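Side-chain contacts in 3-oxoacyl-[acyl-carrier-protein] synthase 2 (Rickettsia rickettsii, PDB 4JGA), which probably catalyses the condensation of malonyl-[acyl-carrier-protein] with a growing acyl chain, the elongation step of bacterial fatty acid synthesis: residues D92-Y97 with L126-G131; S109-D114 with Y266-N271; L133-D138 with I156-I161; A195-K200 with M310-I315. All coordinates share one frame; numbering follows the deposited sequence. Where two conformers were deposited one is given.

Interaction 1 (D92-Y97 with L126-G131); sequences DKFIHY and LGSGIG. With EDO (1,2-ethanediol), chain D.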
loop_
_atom_site.group_PDB
_atom_site.type_symbol
_atom_site.label_atom_id
_atom_site.label_comp_id
_atom_site.label_asym_id
_atom_site.label_seq_id
_atom_site.Cartn_x
_atom_site.Cartn_y
_atom_site.Cartn_z
ATOM N N ASP A 92 -11.823 -11.807 0.593
ATOM C CA ASP A 92 -12.510 -10.926 -0.329
ATOM C C ASP A 92 -12.169 -11.318 -1.785
ATOM O O ASP A 92 -11.071 -11.809 -2.086
ATOM C CB ASP A 92 -12.120 -9.470 -0.096
ATOM C CG ASP A 92 -13.024 -8.497 -0.834
ATOM O OD1 ASP A 92 -14.133 -8.215 -0.290
ATOM O OD2 ASP A 92 -12.668 -8.068 -1.971
ATOM N N LYS A 93 -13.116 -11.083 -2.670
ATOM C CA LYS A 93 -12.933 -11.342 -4.091
ATOM C C LYS A 93 -11.728 -10.677 -4.721
ATOM O O LYS A 93 -11.182 -11.240 -5.649
ATOM C CB LYS A 93 -14.178 -10.942 -4.880
ATOM C CG LYS A 93 -15.258 -11.986 -4.764
ATOM C CD LYS A 93 -16.633 -11.393 -4.937
ATOM C CE LYS A 93 -16.912 -10.990 -6.353
ATOM N NZ LYS A 93 -17.973 -11.903 -6.839
ATOM N N PHE A 94 -11.294 -9.503 -4.238
ATOM C CA PHE A 94 -10.070 -8.917 -4.800
ATOM C C PHE A 94 -8.928 -9.899 -4.631
ATOM O O PHE A 94 -8.104 -10.027 -5.520
ATOM C CB PHE A 94 -9.719 -7.510 -4.287
ATOM C CG PHE A 94 -8.897 -7.486 -3.022
ATOM C CD1 PHE A 94 -9.517 -7.535 -1.782
ATOM C CD2 PHE A 94 -7.514 -7.381 -3.071
ATOM C CE1 PHE A 94 -8.782 -7.529 -0.613
ATOM C CE2 PHE A 94 -6.778 -7.388 -1.915
ATOM C CZ PHE A 94 -7.408 -7.444 -0.681
ATOM N N ILE A 95 -8.926 -10.645 -3.536
ATOM C CA ILE A 95 -7.895 -11.646 -3.288
ATOM C C ILE A 95 -8.093 -12.870 -4.218
ATOM O O ILE A 95 -7.117 -13.411 -4.734
ATOM C CB ILE A 95 -7.823 -12.038 -1.801
ATOM C CG1 ILE A 95 -7.268 -10.842 -1.015
ATOM C CG2 ILE A 95 -6.967 -13.281 -1.628
ATOM C CD1 ILE A 95 -7.406 -10.920 0.494
ATOM N N HIS A 96 -9.343 -13.268 -4.461
ATOM C CA HIS A 96 -9.609 -14.365 -5.366
ATOM C C HIS A 96 -9.047 -14.012 -6.756
ATOM O O HIS A 96 -8.370 -14.818 -7.364
ATOM C CB HIS A 96 -11.084 -14.644 -5.546
ATOM C CG HIS A 96 -11.821 -15.020 -4.296
ATOM N ND1 HIS A 96 -13.193 -15.159 -4.280
ATOM C CD2 HIS A 96 -11.410 -15.205 -3.026
ATOM C CE1 HIS A 96 -13.588 -15.469 -3.056
ATOM N NE2 HIS A 96 -12.527 -15.493 -2.277
ATOM N N TYR A 97 -9.361 -12.825 -7.246
ATOM C CA TYR A 97 -8.920 -12.418 -8.560
ATOM C C TYR A 97 -7.386 -12.317 -8.616
ATOM O O TYR A 97 -6.766 -12.761 -9.576
ATOM C CB TYR A 97 -9.528 -11.080 -8.963
ATOM C CG TYR A 97 -11.037 -11.032 -9.021
ATOM C CD1 TYR A 97 -11.815 -12.187 -9.238
ATOM C CD2 TYR A 97 -11.705 -9.823 -8.867
ATOM C CE1 TYR A 97 -13.205 -12.115 -9.312
ATOM C CE2 TYR A 97 -13.085 -9.747 -8.950
ATOM C CZ TYR A 97 -13.833 -10.884 -9.148
ATOM O OH TYR A 97 -15.191 -10.760 -9.223
ATOM N N LEU A 126 2.067 -6.731 -4.537
ATOM C CA LEU A 126 0.730 -6.936 -5.035
ATOM C C LEU A 126 -0.207 -5.989 -4.265
ATOM O O LEU A 126 -0.163 -5.895 -3.038
ATOM C CB LEU A 126 0.287 -8.410 -4.910
ATOM C CG LEU A 126 1.059 -9.417 -5.723
ATOM C CD1 LEU A 126 0.745 -10.826 -5.281
ATOM C CD2 LEU A 126 0.727 -9.236 -7.195
ATOM N N GLY A 127 -1.001 -5.232 -5.018
ATOM C CA GLY A 127 -1.832 -4.196 -4.395
ATOM C C GLY A 127 -3.272 -4.197 -4.849
ATOM O O GLY A 127 -3.693 -5.015 -5.692
ATOM N N SER A 128 -4.009 -3.267 -4.246
ATOM C CA SER A 128 -5.381 -2.935 -4.593
ATOM C C SER A 128 -5.599 -1.463 -4.242
ATOM O O SER A 128 -4.913 -0.926 -3.388
ATOM C CB SER A 128 -6.351 -3.818 -3.812
ATOM O OG SER A 128 -7.688 -3.622 -4.259
ATOM N N GLY A 129 -6.513 -0.795 -4.922
ATOM C CA GLY A 129 -6.790 0.609 -4.603
ATOM C C GLY A 129 -7.661 0.742 -3.373
ATOM O O GLY A 129 -7.411 1.581 -2.487
ATOM N N ILE A 130 -8.710 -0.081 -3.340
ATOM C CA ILE A 130 -9.678 -0.084 -2.246
ATOM C C ILE A 130 -9.626 -1.381 -1.464
ATOM O O ILE A 130 -9.887 -1.374 -0.292
ATOM C CB ILE A 130 -11.111 0.131 -2.746
ATOM C CG1 ILE A 130 -11.112 1.262 -3.747
ATOM C CG2 ILE A 130 -12.047 0.484 -1.577
ATOM C CD1 ILE A 130 -12.499 1.641 -4.237
ATOM N N GLY A 131 -9.257 -2.489 -2.084
ATOM C CA GLY A 131 -9.120 -3.724 -1.325
ATOM C C GLY A 131 -10.466 -4.390 -1.004
ATOM O O GLY A 131 -11.320 -4.556 -1.887
HETATM C C1 EDO D . -8.192 -0.871 3.060
HETATM O O1 EDO D . -8.478 -1.835 4.104
HETATM C C2 EDO D . -9.505 -0.533 2.428
HETATM O O2 EDO D . -9.444 0.607 1.602
#
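Phe94, in the first turn of helix 93-109, lays its ring against Gly131 in the loop that follows strand 122-127. The CH-pi contact comes first: Gly131 CA stands 3.9 Å from the ring centroid and only 13° off the ring normal, so a glycine C-H group sits squarely over the aromatic face. Next to it the peptide is packed closely as well, with Gly131 C 3.4 Å from Phe94 CD1. The backbone of Gly131 has positive phi, and at its angles a side chain would jam against the carbonyl O of Ile130, which by itself calls for glycine.

Apolar contact continues at Ser128, whose CB meets Phe94 CD2 obliquely at 3.8 Å; Ile95 CG1 lies over the face opposite Gly131. The phenyl group reaches both loop residues because chi1 of 87° places CG between the backbone N and the carbonyl carbon.

The hydrogen bonds run within each segment or to residues outside both, none between the two. Asp92 is the N-cap of the helix: its OD2 accepts from Phe94 N at 3.0 Å along a nearly straight line (176°), while OD1 takes Met135 N. In the loop, Ser128 OG receives Gly131 N at 2.9 Å in a bent bond, an ST motif, and is also bonded to Ala212 O. Both carboxylate oxygens of Glu213 bind backbone N-H groups of the same loop, tying it down further.

The result is a capped helix start packed against the glycine-rich loop that leaves strand 122-127 of the mixed sheet, within the thiolase-type fold of the beta-ketoacyl synthases.

Interaction 2 (S109-D114 with Y266-N271); sequences SGWLPD and YEHALN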
loop_
_atom_site.group_PDB
_atom_site.type_symbol
_atom_site.label_atom_id
_atom_site.label_comp_id
_atom_site.label_asym_id
_atom_site.label_seq_id
_atom_site.Cartn_x
_atom_site.Cartn_y
_atom_site.Cartn_z
ATOM N N SER A 109 5.587 -18.272 -16.068
ATOM C CA SER A 109 7.016 -18.020 -15.968
ATOM C C SER A 109 7.856 -19.264 -15.721
ATOM O O SER A 109 9.065 -19.232 -15.906
ATOM C CB SER A 109 7.305 -17.040 -14.841
ATOM O OG SER A 109 7.081 -17.663 -13.595
ATOM N N GLY A 110 7.236 -20.330 -15.244
ATOM C CA GLY A 110 7.974 -21.533 -14.890
ATOM C C GLY A 110 8.793 -21.399 -13.614
ATOM O O GLY A 110 9.517 -22.326 -13.240
ATOM N N TRP A 111 8.640 -20.282 -12.892
ATOM C CA TRP A 111 9.433 -20.077 -11.699
ATOM C C TRP A 111 8.723 -20.687 -10.508
ATOM O O TRP A 111 7.839 -20.088 -9.896
ATOM C CB TRP A 111 9.680 -18.600 -11.487
ATOM C CG TRP A 111 10.541 -18.297 -10.306
ATOM C CD1 TRP A 111 10.165 -17.602 -9.172
ATOM C CD2 TRP A 111 11.903 -18.660 -10.117
ATOM N NE1 TRP A 111 11.211 -17.538 -8.286
ATOM C CE2 TRP A 111 12.291 -18.182 -8.835
ATOM C CE3 TRP A 111 12.827 -19.380 -10.879
ATOM C CZ2 TRP A 111 13.576 -18.385 -8.308
ATOM C CZ3 TRP A 111 14.117 -19.570 -10.361
ATOM C CH2 TRP A 111 14.476 -19.062 -9.081
ATOM N N LEU A 112 9.090 -21.919 -10.196
ATOM C CA LEU A 112 8.498 -22.659 -9.081
ATOM C C LEU A 112 9.629 -23.250 -8.239
ATOM O O LEU A 112 9.697 -24.457 -8.086
ATOM C CB LEU A 112 7.661 -23.826 -9.598
ATOM C CG LEU A 112 6.249 -23.580 -10.149
ATOM C CD1 LEU A 112 5.320 -23.215 -9.019
ATOM C CD2 LEU A 112 6.207 -22.535 -11.269
ATOM N N PRO A 113 10.515 -22.394 -7.716
ATOM C CA PRO A 113 11.668 -22.863 -6.978
ATOM C C PRO A 113 11.297 -23.707 -5.759
ATOM O O PRO A 113 10.323 -23.414 -5.069
ATOM C CB PRO A 113 12.345 -21.565 -6.530
ATOM C CG PRO A 113 11.225 -20.580 -6.446
ATOM C CD PRO A 113 10.358 -20.933 -7.622
ATOM N N ASP A 114 12.043 -24.772 -5.536
ATOM C CA ASP A 114 11.908 -25.593 -4.330
ATOM C C ASP A 114 12.957 -25.263 -3.261
ATOM O O ASP A 114 12.872 -25.710 -2.091
ATOM C CB ASP A 114 12.061 -27.080 -4.683
ATOM C CG ASP A 114 10.813 -27.655 -5.339
ATOM O OD1 ASP A 114 9.751 -27.032 -5.276
ATOM O OD2 ASP A 114 10.882 -28.744 -5.922
ATOM N N TYR A 266 17.695 -10.020 -15.430
ATOM C CA TYR A 266 17.864 -10.535 -16.779
ATOM C C TYR A 266 18.768 -11.768 -16.842
ATOM O O TYR A 266 18.409 -12.732 -17.474
ATOM C CB TYR A 266 18.370 -9.424 -17.708
ATOM C CG TYR A 266 18.431 -9.780 -19.171
ATOM C CD1 TYR A 266 17.546 -10.704 -19.719
ATOM C CD2 TYR A 266 19.367 -9.204 -20.005
ATOM C CE1 TYR A 266 17.584 -11.039 -21.056
ATOM C CE2 TYR A 266 19.424 -9.526 -21.356
ATOM C CZ TYR A 266 18.517 -10.436 -21.884
ATOM O OH TYR A 266 18.549 -10.802 -23.217
ATOM N N GLU A 267 19.951 -11.726 -16.235
ATOM C CA GLU A 267 20.863 -12.883 -16.295
ATOM C C GLU A 267 20.211 -14.138 -15.700
ATOM O O GLU A 267 20.265 -15.225 -16.288
ATOM C CB GLU A 267 22.219 -12.626 -15.620
ATOM C CG GLU A 267 23.049 -11.492 -16.224
ATOM C CD GLU A 267 23.322 -11.625 -17.727
ATOM O OE1 GLU A 267 23.747 -12.708 -18.144
ATOM O OE2 GLU A 267 23.113 -10.657 -18.521
ATOM N N HIS A 268 19.587 -13.956 -14.539
ATOM C CA HIS A 268 18.806 -14.992 -13.868
ATOM C C HIS A 268 17.767 -15.643 -14.795
ATOM O O HIS A 268 17.729 -16.875 -14.921
ATOM C CB HIS A 268 18.107 -14.363 -12.684
ATOM C CG HIS A 268 17.520 -15.341 -11.727
ATOM N ND1 HIS A 268 16.261 -15.872 -11.893
ATOM C CD2 HIS A 268 17.985 -15.820 -10.553
ATOM C CE1 HIS A 268 15.999 -16.677 -10.878
ATOM N NE2 HIS A 268 17.018 -16.645 -10.044
ATOM N N ALA A 269 17.004 -14.820 -15.498
ATOM C CA ALA A 269 16.066 -15.301 -16.505
ATOM C C ALA A 269 16.760 -16.101 -17.626
ATOM O O ALA A 269 16.339 -17.220 -17.951
ATOM C CB ALA A 269 15.276 -14.158 -17.096
ATOM N N LEU A 270 17.820 -15.529 -18.195
ATOM C CA LEU A 270 18.569 -16.209 -19.256
ATOM C C LEU A 270 19.167 -17.526 -18.799
ATOM O O LEU A 270 19.085 -18.512 -19.505
ATOM C CB LEU A 270 19.700 -15.340 -19.801
ATOM C CG LEU A 270 19.253 -14.086 -20.537
ATOM C CD1 LEU A 270 20.473 -13.209 -20.844
ATOM C CD2 LEU A 270 18.476 -14.451 -21.798
ATOM N N ASN A 271 19.763 -17.526 -17.615
ATOM C CA ASN A 271 20.398 -18.715 -17.079
ATOM C C ASN A 271 19.467 -19.899 -16.925
ATOM O O ASN A 271 19.946 -21.032 -17.025
ATOM C CB ASN A 271 21.053 -18.438 -15.732
ATOM C CG ASN A 271 22.336 -17.632 -15.866
ATOM O OD1 ASN A 271 22.924 -17.530 -16.953
ATOM N ND2 ASN A 271 22.769 -17.041 -14.766
#
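The imidazole of His268 points its edge at the face of the Trp111 indole in an offset edge-to-face pair. The planes stand at 70° to each other, and the six-membered ring of Trp111 lies 4.9 Å, centroid to centroid, from the imidazole. The leading atom is His268 CE1, which sits over the indole face 3.4 Å from Trp111 CH2 and 3.5 Å from Trp111 CZ3, so the far end of the benzo ring receives the histidine. His268 NE2 follows at 3.6 Å from Trp111 CH2, and that carbon lies close to the imidazole plane.

Both side chains have CG opposite the backbone N (chi1 -178° for Trp111, -167° for His268), which sends them out from the 109-114 loop and from helix 266-271 so that they cross at about a right angle. Pro113 CD packs on the opposite face of the indole from His268, 3.4 Å above its plane. Trp111 N donates to Ser109 OG at 3.1 Å, an ST turn at the C-terminal end of helix 93-109.

Each ring has a polar anchor: Trp111 NE1 bonds to Thr122 OG1, and His268 ND1 to Glu264 OE2. With Glu264 on ND1, the imidazole is probably polarised, and its CE1-H would then be a mildly positive edge resting on the electron-rich indole.

Interaction 3 (L133-D138 with I156-I161); sequences LKMIED and IPASLI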
loop_
_atom_site.group_PDB
_atom_site.type_symbol
_atom_site.label_atom_id
_atom_site.label_comp_id
_atom_site.label_asym_id
_atom_site.label_seq_id
_atom_site.Cartn_x
_atom_site.Cartn_y
_atom_site.Cartn_z
ATOM N N LEU A 133 -13.475 -4.196 -0.001
ATOM C CA LEU A 133 -14.627 -3.317 0.168
ATOM C C LEU A 133 -15.902 -4.083 0.469
ATOM O O LEU A 133 -16.610 -3.755 1.426
ATOM C CB LEU A 133 -14.807 -2.453 -1.068
ATOM C CG LEU A 133 -15.986 -1.494 -0.992
ATOM C CD1 LEU A 133 -15.855 -0.600 0.227
ATOM C CD2 LEU A 133 -16.120 -0.697 -2.271
ATOM N N LYS A 134 -16.190 -5.119 -0.314
ATOM C CA LYS A 134 -17.363 -5.953 -0.087
ATOM C C LYS A 134 -17.283 -6.655 1.301
ATOM O O LYS A 134 -18.267 -6.743 2.015
ATOM C CB LYS A 134 -17.525 -6.976 -1.218
ATOM C CG LYS A 134 -18.616 -8.004 -0.948
ATOM C CD LYS A 134 -19.031 -8.730 -2.225
ATOM C CE LYS A 134 -19.975 -9.905 -1.969
ATOM N NZ LYS A 134 -21.289 -9.437 -1.441
ATOM N N MET A 135 -16.107 -7.138 1.661
ATOM C CA MET A 135 -15.903 -7.832 2.919
ATOM C C MET A 135 -16.213 -6.910 4.098
ATOM O O MET A 135 -16.980 -7.289 4.987
ATOM C CB MET A 135 -14.465 -8.378 3.010
ATOM C CG MET A 135 -14.162 -9.224 4.251
ATOM S SD MET A 135 -15.321 -10.564 4.547
ATOM C CE MET A 135 -15.169 -11.499 2.998
ATOM N N ILE A 136 -15.711 -5.677 4.041
ATOM C CA ILE A 136 -15.940 -4.715 5.113
ATOM C C ILE A 136 -17.398 -4.273 5.123
ATOM O O ILE A 136 -18.004 -4.212 6.168
ATOM C CB ILE A 136 -14.989 -3.502 5.034
ATOM C CG1 ILE A 136 -13.538 -3.966 5.193
ATOM C CG2 ILE A 136 -15.305 -2.466 6.117
ATOM C CD1 ILE A 136 -12.492 -2.886 4.967
ATOM N N GLU A 137 -17.942 -3.979 3.952
ATOM C CA GLU A 137 -19.329 -3.537 3.814
ATOM C C GLU A 137 -20.273 -4.596 4.344
ATOM O O GLU A 137 -21.081 -4.320 5.218
ATOM C CB GLU A 137 -19.632 -3.212 2.336
ATOM C CG GLU A 137 -21.093 -2.934 2.003
ATOM C CD GLU A 137 -21.271 -2.490 0.567
ATOM O OE1 GLU A 137 -20.425 -2.861 -0.262
ATOM O OE2 GLU A 137 -22.239 -1.732 0.294
ATOM N N ASP A 138 -20.150 -5.815 3.832
ATOM C CA ASP A 138 -21.017 -6.926 4.258
ATOM C C ASP A 138 -20.854 -7.214 5.748
ATOM O O ASP A 138 -21.827 -7.438 6.439
ATOM C CB ASP A 138 -20.733 -8.211 3.466
ATOM C CG ASP A 138 -21.132 -8.106 2.010
ATOM O OD1 ASP A 138 -21.795 -7.131 1.629
ATOM O OD2 ASP A 138 -20.780 -9.004 1.239
ATOM N N ILE A 156 -10.577 -10.091 9.501
ATOM C CA ILE A 156 -9.406 -9.217 9.345
ATOM C C ILE A 156 -8.537 -9.639 8.163
ATOM O O ILE A 156 -8.361 -8.853 7.224
ATOM C CB ILE A 156 -8.593 -9.075 10.652
ATOM C CG1 ILE A 156 -9.445 -8.401 11.738
ATOM C CG2 ILE A 156 -7.323 -8.282 10.390
ATOM C CD1 ILE A 156 -9.856 -6.973 11.419
ATOM N N PRO A 157 -7.992 -10.877 8.167
ATOM C CA PRO A 157 -7.162 -11.227 6.984
ATOM C C PRO A 157 -7.913 -11.135 5.639
ATOM O O PRO A 157 -7.318 -10.788 4.593
ATOM C CB PRO A 157 -6.687 -12.676 7.296
ATOM C CG PRO A 157 -7.644 -13.200 8.318
ATOM C CD PRO A 157 -8.026 -11.977 9.145
ATOM N N ALA A 158 -9.204 -11.451 5.651
ATOM C CA ALA A 158 -9.996 -11.429 4.422
ATOM C C ALA A 158 -10.126 -10.037 3.825
ATOM O O ALA A 158 -10.379 -9.907 2.619
ATOM C CB ALA A 158 -11.376 -11.980 4.685
ATOM N N SER A 159 -9.957 -9.027 4.675
ATOM C CA SER A 159 -10.120 -7.628 4.336
ATOM C C SER A 159 -8.789 -6.888 4.092
ATOM O O SER A 159 -8.794 -5.756 3.590
ATOM C CB SER A 159 -10.808 -6.886 5.492
ATOM O OG SER A 159 -12.112 -7.395 5.757
ATOM N N LEU A 160 -7.665 -7.475 4.450
ATOM C CA LEU A 160 -6.398 -6.755 4.383
ATOM C C LEU A 160 -5.783 -6.794 2.995
ATOM O O LEU A 160 -5.605 -7.861 2.413
ATOM C CB LEU A 160 -5.413 -7.342 5.375
ATOM C CG LEU A 160 -5.620 -7.083 6.857
ATOM C CD1 LEU A 160 -4.587 -7.845 7.660
ATOM C CD2 LEU A 160 -5.468 -5.606 7.145
ATOM N N ILE A 161 -5.432 -5.619 2.477
ATOM C CA ILE A 161 -4.799 -5.540 1.140
ATOM C C ILE A 161 -3.595 -6.467 0.995
ATOM O O ILE A 161 -3.399 -7.121 -0.031
ATOM C CB ILE A 161 -4.480 -4.076 0.737
ATOM C CG1 ILE A 161 -5.796 -3.357 0.466
ATOM C CG2 ILE A 161 -3.609 -4.027 -0.521
ATOM C CD1 ILE A 161 -5.710 -1.869 0.198
#
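Ser159 OG, hydrogen-bonded to Phe155 O of its own helix, presses on Met135 CG of helix 133-146 at 3.1 Å, a close approach to a methylene. Its chi1 of -62° puts OG beside the backbone N, from where it can serve Phe155 O and still press on the facing helix. The polar atom is thus satisfied by its own backbone, and across the contact it meets only aliphatic carbon.

Met135 carries most of the remaining contact. Its CG is opposite the backbone N (chi1 -176°), and the chain then bends at both chi2 and chi3, curling round the methyl group of Ala158. CG comes to 3.9 Å from Ala158 CB, with SD and CE both at 4.2 Å from the same methyl carbon. Ile136 was modelled in two conformers; in one of them its CG1 branch also lies against the Ser159 side chain, a contact that is less certain for that reason.

Away from Met135, Lys134 NZ reaches one turn ahead to Asp138 OD2 at 2.8 Å, using the syn lone pair of the carboxylate in an intrahelical salt bridge.

Here the last turn of helix 155-159 rests against the first turns of helix 133-146, and the backbones come as near as 6.0 Å between the CA atoms of Met135 and Ser159. Small residues (Ala158, Ser159) against the longer apolar chains of Met135 and Ile136 form an intrachain helix-helix contact beside the dimer interface of this beta-ketoacyl synthase, where Ile136 meets its counterpart Ile136 of the second subunit.

Interaction 4 (A195-K200 with M310-I315); sequences AMRMIK and MLDATI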
loop_
_atom_site.group_PDB
_atom_site.type_symbol
_atom_site.label_atom_id
_atom_site.label_comp_id
_atom_site.label_asym_id
_atom_site.label_seq_id
_atom_site.Cartn_x
_atom_site.Cartn_y
_atom_site.Cartn_z
ATOM N N ALA A 195 8.442 -2.986 -7.994
ATOM C CA ALA A 195 9.024 -4.315 -8.105
ATOM C C ALA A 195 10.261 -4.305 -9.041
ATOM O O ALA A 195 11.276 -4.966 -8.774
ATOM C CB ALA A 195 7.982 -5.280 -8.595
ATOM N N MET A 196 10.189 -3.541 -10.124
ATOM C CA MET A 196 11.327 -3.413 -11.022
ATOM C C MET A 196 12.522 -2.789 -10.302
ATOM O O MET A 196 13.636 -3.242 -10.438
ATOM C CB MET A 196 10.944 -2.607 -12.248
ATOM C CG MET A 196 12.073 -2.340 -13.209
ATOM S SD MET A 196 12.915 -0.816 -12.767
ATOM C CE MET A 196 11.754 0.396 -13.332
ATOM N N ARG A 197 12.258 -1.743 -9.529
ATOM C CA ARG A 197 13.303 -1.036 -8.801
ATOM C C ARG A 197 13.949 -1.985 -7.785
ATOM O O ARG A 197 15.155 -1.956 -7.590
ATOM C CB ARG A 197 12.734 0.187 -8.102
ATOM C CG ARG A 197 12.326 1.324 -9.046
ATOM C CD ARG A 197 13.493 2.158 -9.480
ATOM N NE ARG A 197 13.238 3.115 -10.557
ATOM C CZ ARG A 197 12.634 4.302 -10.428
ATOM N NH1 ARG A 197 12.164 4.753 -9.256
ATOM N NH2 ARG A 197 12.483 5.055 -11.512
ATOM N N MET A 198 13.137 -2.817 -7.159
ATOM C CA MET A 198 13.652 -3.794 -6.215
ATOM C C MET A 198 14.711 -4.731 -6.857
ATOM O O MET A 198 15.759 -4.999 -6.256
ATOM C CB MET A 198 12.500 -4.587 -5.651
ATOM C CG MET A 198 12.871 -5.561 -4.565
ATOM S SD MET A 198 12.653 -4.836 -2.932
ATOM C CE MET A 198 10.847 -4.745 -2.984
ATOM N N ILE A 199 14.424 -5.200 -8.073
ATOM C CA ILE A 199 15.315 -6.060 -8.819
ATOM C C ILE A 199 16.494 -5.257 -9.342
ATOM O O ILE A 199 17.633 -5.692 -9.203
ATOM C CB ILE A 199 14.578 -6.759 -9.964
ATOM C CG1 ILE A 199 13.511 -7.693 -9.377
ATOM C CG2 ILE A 199 15.553 -7.580 -10.803
ATOM C CD1 ILE A 199 12.585 -8.336 -10.386
ATOM N N LYS A 200 16.221 -4.077 -9.881
ATOM C CA LYS A 200 17.254 -3.188 -10.438
ATOM C C LYS A 200 18.368 -2.961 -9.453
ATOM O O LYS A 200 19.545 -2.988 -9.823
ATOM C CB LYS A 200 16.658 -1.840 -10.816
ATOM C CG LYS A 200 17.607 -0.830 -11.417
ATOM C CD LYS A 200 16.841 0.449 -11.768
ATOM C CE LYS A 200 17.749 1.536 -12.319
ATOM N NZ LYS A 200 16.974 2.809 -12.391
ATOM N N MET A 310 10.734 8.118 -19.543
ATOM C CA MET A 310 11.607 8.074 -20.724
ATOM C C MET A 310 13.030 8.475 -20.418
ATOM O O MET A 310 13.963 7.846 -20.908
ATOM C CB MET A 310 11.016 8.926 -21.840
ATOM C CG MET A 310 9.784 8.288 -22.449
ATOM S SD MET A 310 9.173 9.200 -23.864
ATOM C CE MET A 310 8.595 10.708 -23.146
ATOM N N LEU A 311 13.199 9.491 -19.570
ATOM C CA LEU A 311 14.531 9.831 -19.100
ATOM C C LEU A 311 15.162 8.666 -18.321
ATOM O O LEU A 311 16.335 8.346 -18.498
ATOM C CB LEU A 311 14.513 11.121 -18.254
ATOM C CG LEU A 311 14.222 12.416 -19.030
ATOM C CD1 LEU A 311 14.058 13.582 -18.058
ATOM C CD2 LEU A 311 15.318 12.761 -20.060
ATOM N N ASP A 312 14.378 8.056 -17.460
ATOM C CA ASP A 312 14.803 6.907 -16.656
ATOM C C ASP A 312 15.236 5.766 -17.619
ATOM O O ASP A 312 16.257 5.128 -17.398
ATOM C CB ASP A 312 13.643 6.475 -15.730
ATOM C CG ASP A 312 14.011 5.334 -14.774
ATOM O OD1 ASP A 312 15.114 5.365 -14.254
ATOM O OD2 ASP A 312 13.198 4.400 -14.553
ATOM N N ALA A 313 14.491 5.588 -18.714
ATOM C CA ALA A 313 14.814 4.597 -19.768
ATOM C C ALA A 313 15.976 4.961 -20.698
ATOM O O ALA A 313 16.412 4.124 -21.519
ATOM C CB ALA A 313 13.588 4.359 -20.603
ATOM N N THR A 314 16.478 6.195 -20.570
ATOM C CA THR A 314 17.432 6.783 -21.484
ATOM C C THR A 314 16.979 6.630 -22.952
ATOM O O THR A 314 17.760 6.314 -23.824
ATOM C CB THR A 314 18.867 6.266 -21.228
ATOM O OG1 THR A 314 18.930 4.872 -21.513
ATOM C CG2 THR A 314 19.233 6.398 -19.772
ATOM N N ILE A 315 15.701 6.900 -23.209
ATOM C CA ILE A 315 15.213 7.034 -24.573
ATOM C C ILE A 315 14.648 8.433 -24.818
ATOM O O ILE A 315 14.426 9.216 -23.871
ATOM C CB ILE A 315 14.123 5.994 -24.894
ATOM C CG1 ILE A 315 12.847 6.254 -24.078
ATOM C CG2 ILE A 315 14.632 4.592 -24.633
ATOM C CD1 ILE A 315 11.673 5.431 -24.568
HETATM O O HOH W 1 14.386 2.382 -13.316
#
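With chi1 at -70° and a second bend at chi2, Arg197 swings its guanidinium toward Asp312, whose CG, turned opposite the backbone N (chi1 -176°), carries the carboxylate out to meet it. Together with the fully extended Lys200 they make a salt-bridge network between helix 187-200 and the end of helix 300-312, joining the N-terminal and C-terminal family regions of the synthase.

Arg197 NH2 donates to Asp312 OD2 at 3.2 Å. The oxygen lies in the guanidinium plane, at its edge, but the nitrogen approaches from above the carboxylate; the two planes are 88° apart, so this is a single-point bridge. Lys200 slides past Asp312 in the opposite direction, leaving its NZ in a long ion pair with Asp312 OD1 at 3.7 Å. A stronger partner for that ammonium is Tyr203 OH of the second subunit, whose ring also makes a cation-pi contact with Arg197.

Asp312 OD2 additionally accepts from Tyr283 N on strand 278-287, which ties the carboxylate to the central sheet. One water sits among the three charged groups: it accepts from Arg197 NE at 3.1 Å and Lys200 NZ at 2.8 Å, and donates to Asp312 OD2 at 2.6 Å.

Interactions 1 and 3 are buried neighbours, their centres 9 Å apart, and they touch directly: Asp92 N probably bonds to Ala158 O, and the Phe94 ring packs on Leu160 and Ile161. Across each contact the touching is mainly van der Waals, an aromatic face on glycine in one and longer apolar chains on small residues in the other. Interaction 2 lies at the surface, about 24 Å from the chain centre, and relies on two rings; it shares helix 93-109 with interaction 1, one at its start and one just past its end. Interaction 4, partly buried, is the ionic one and joins the two family regions. Interactions 1, 3 and 4 also reach the second subunit, whereas interaction 2 does not.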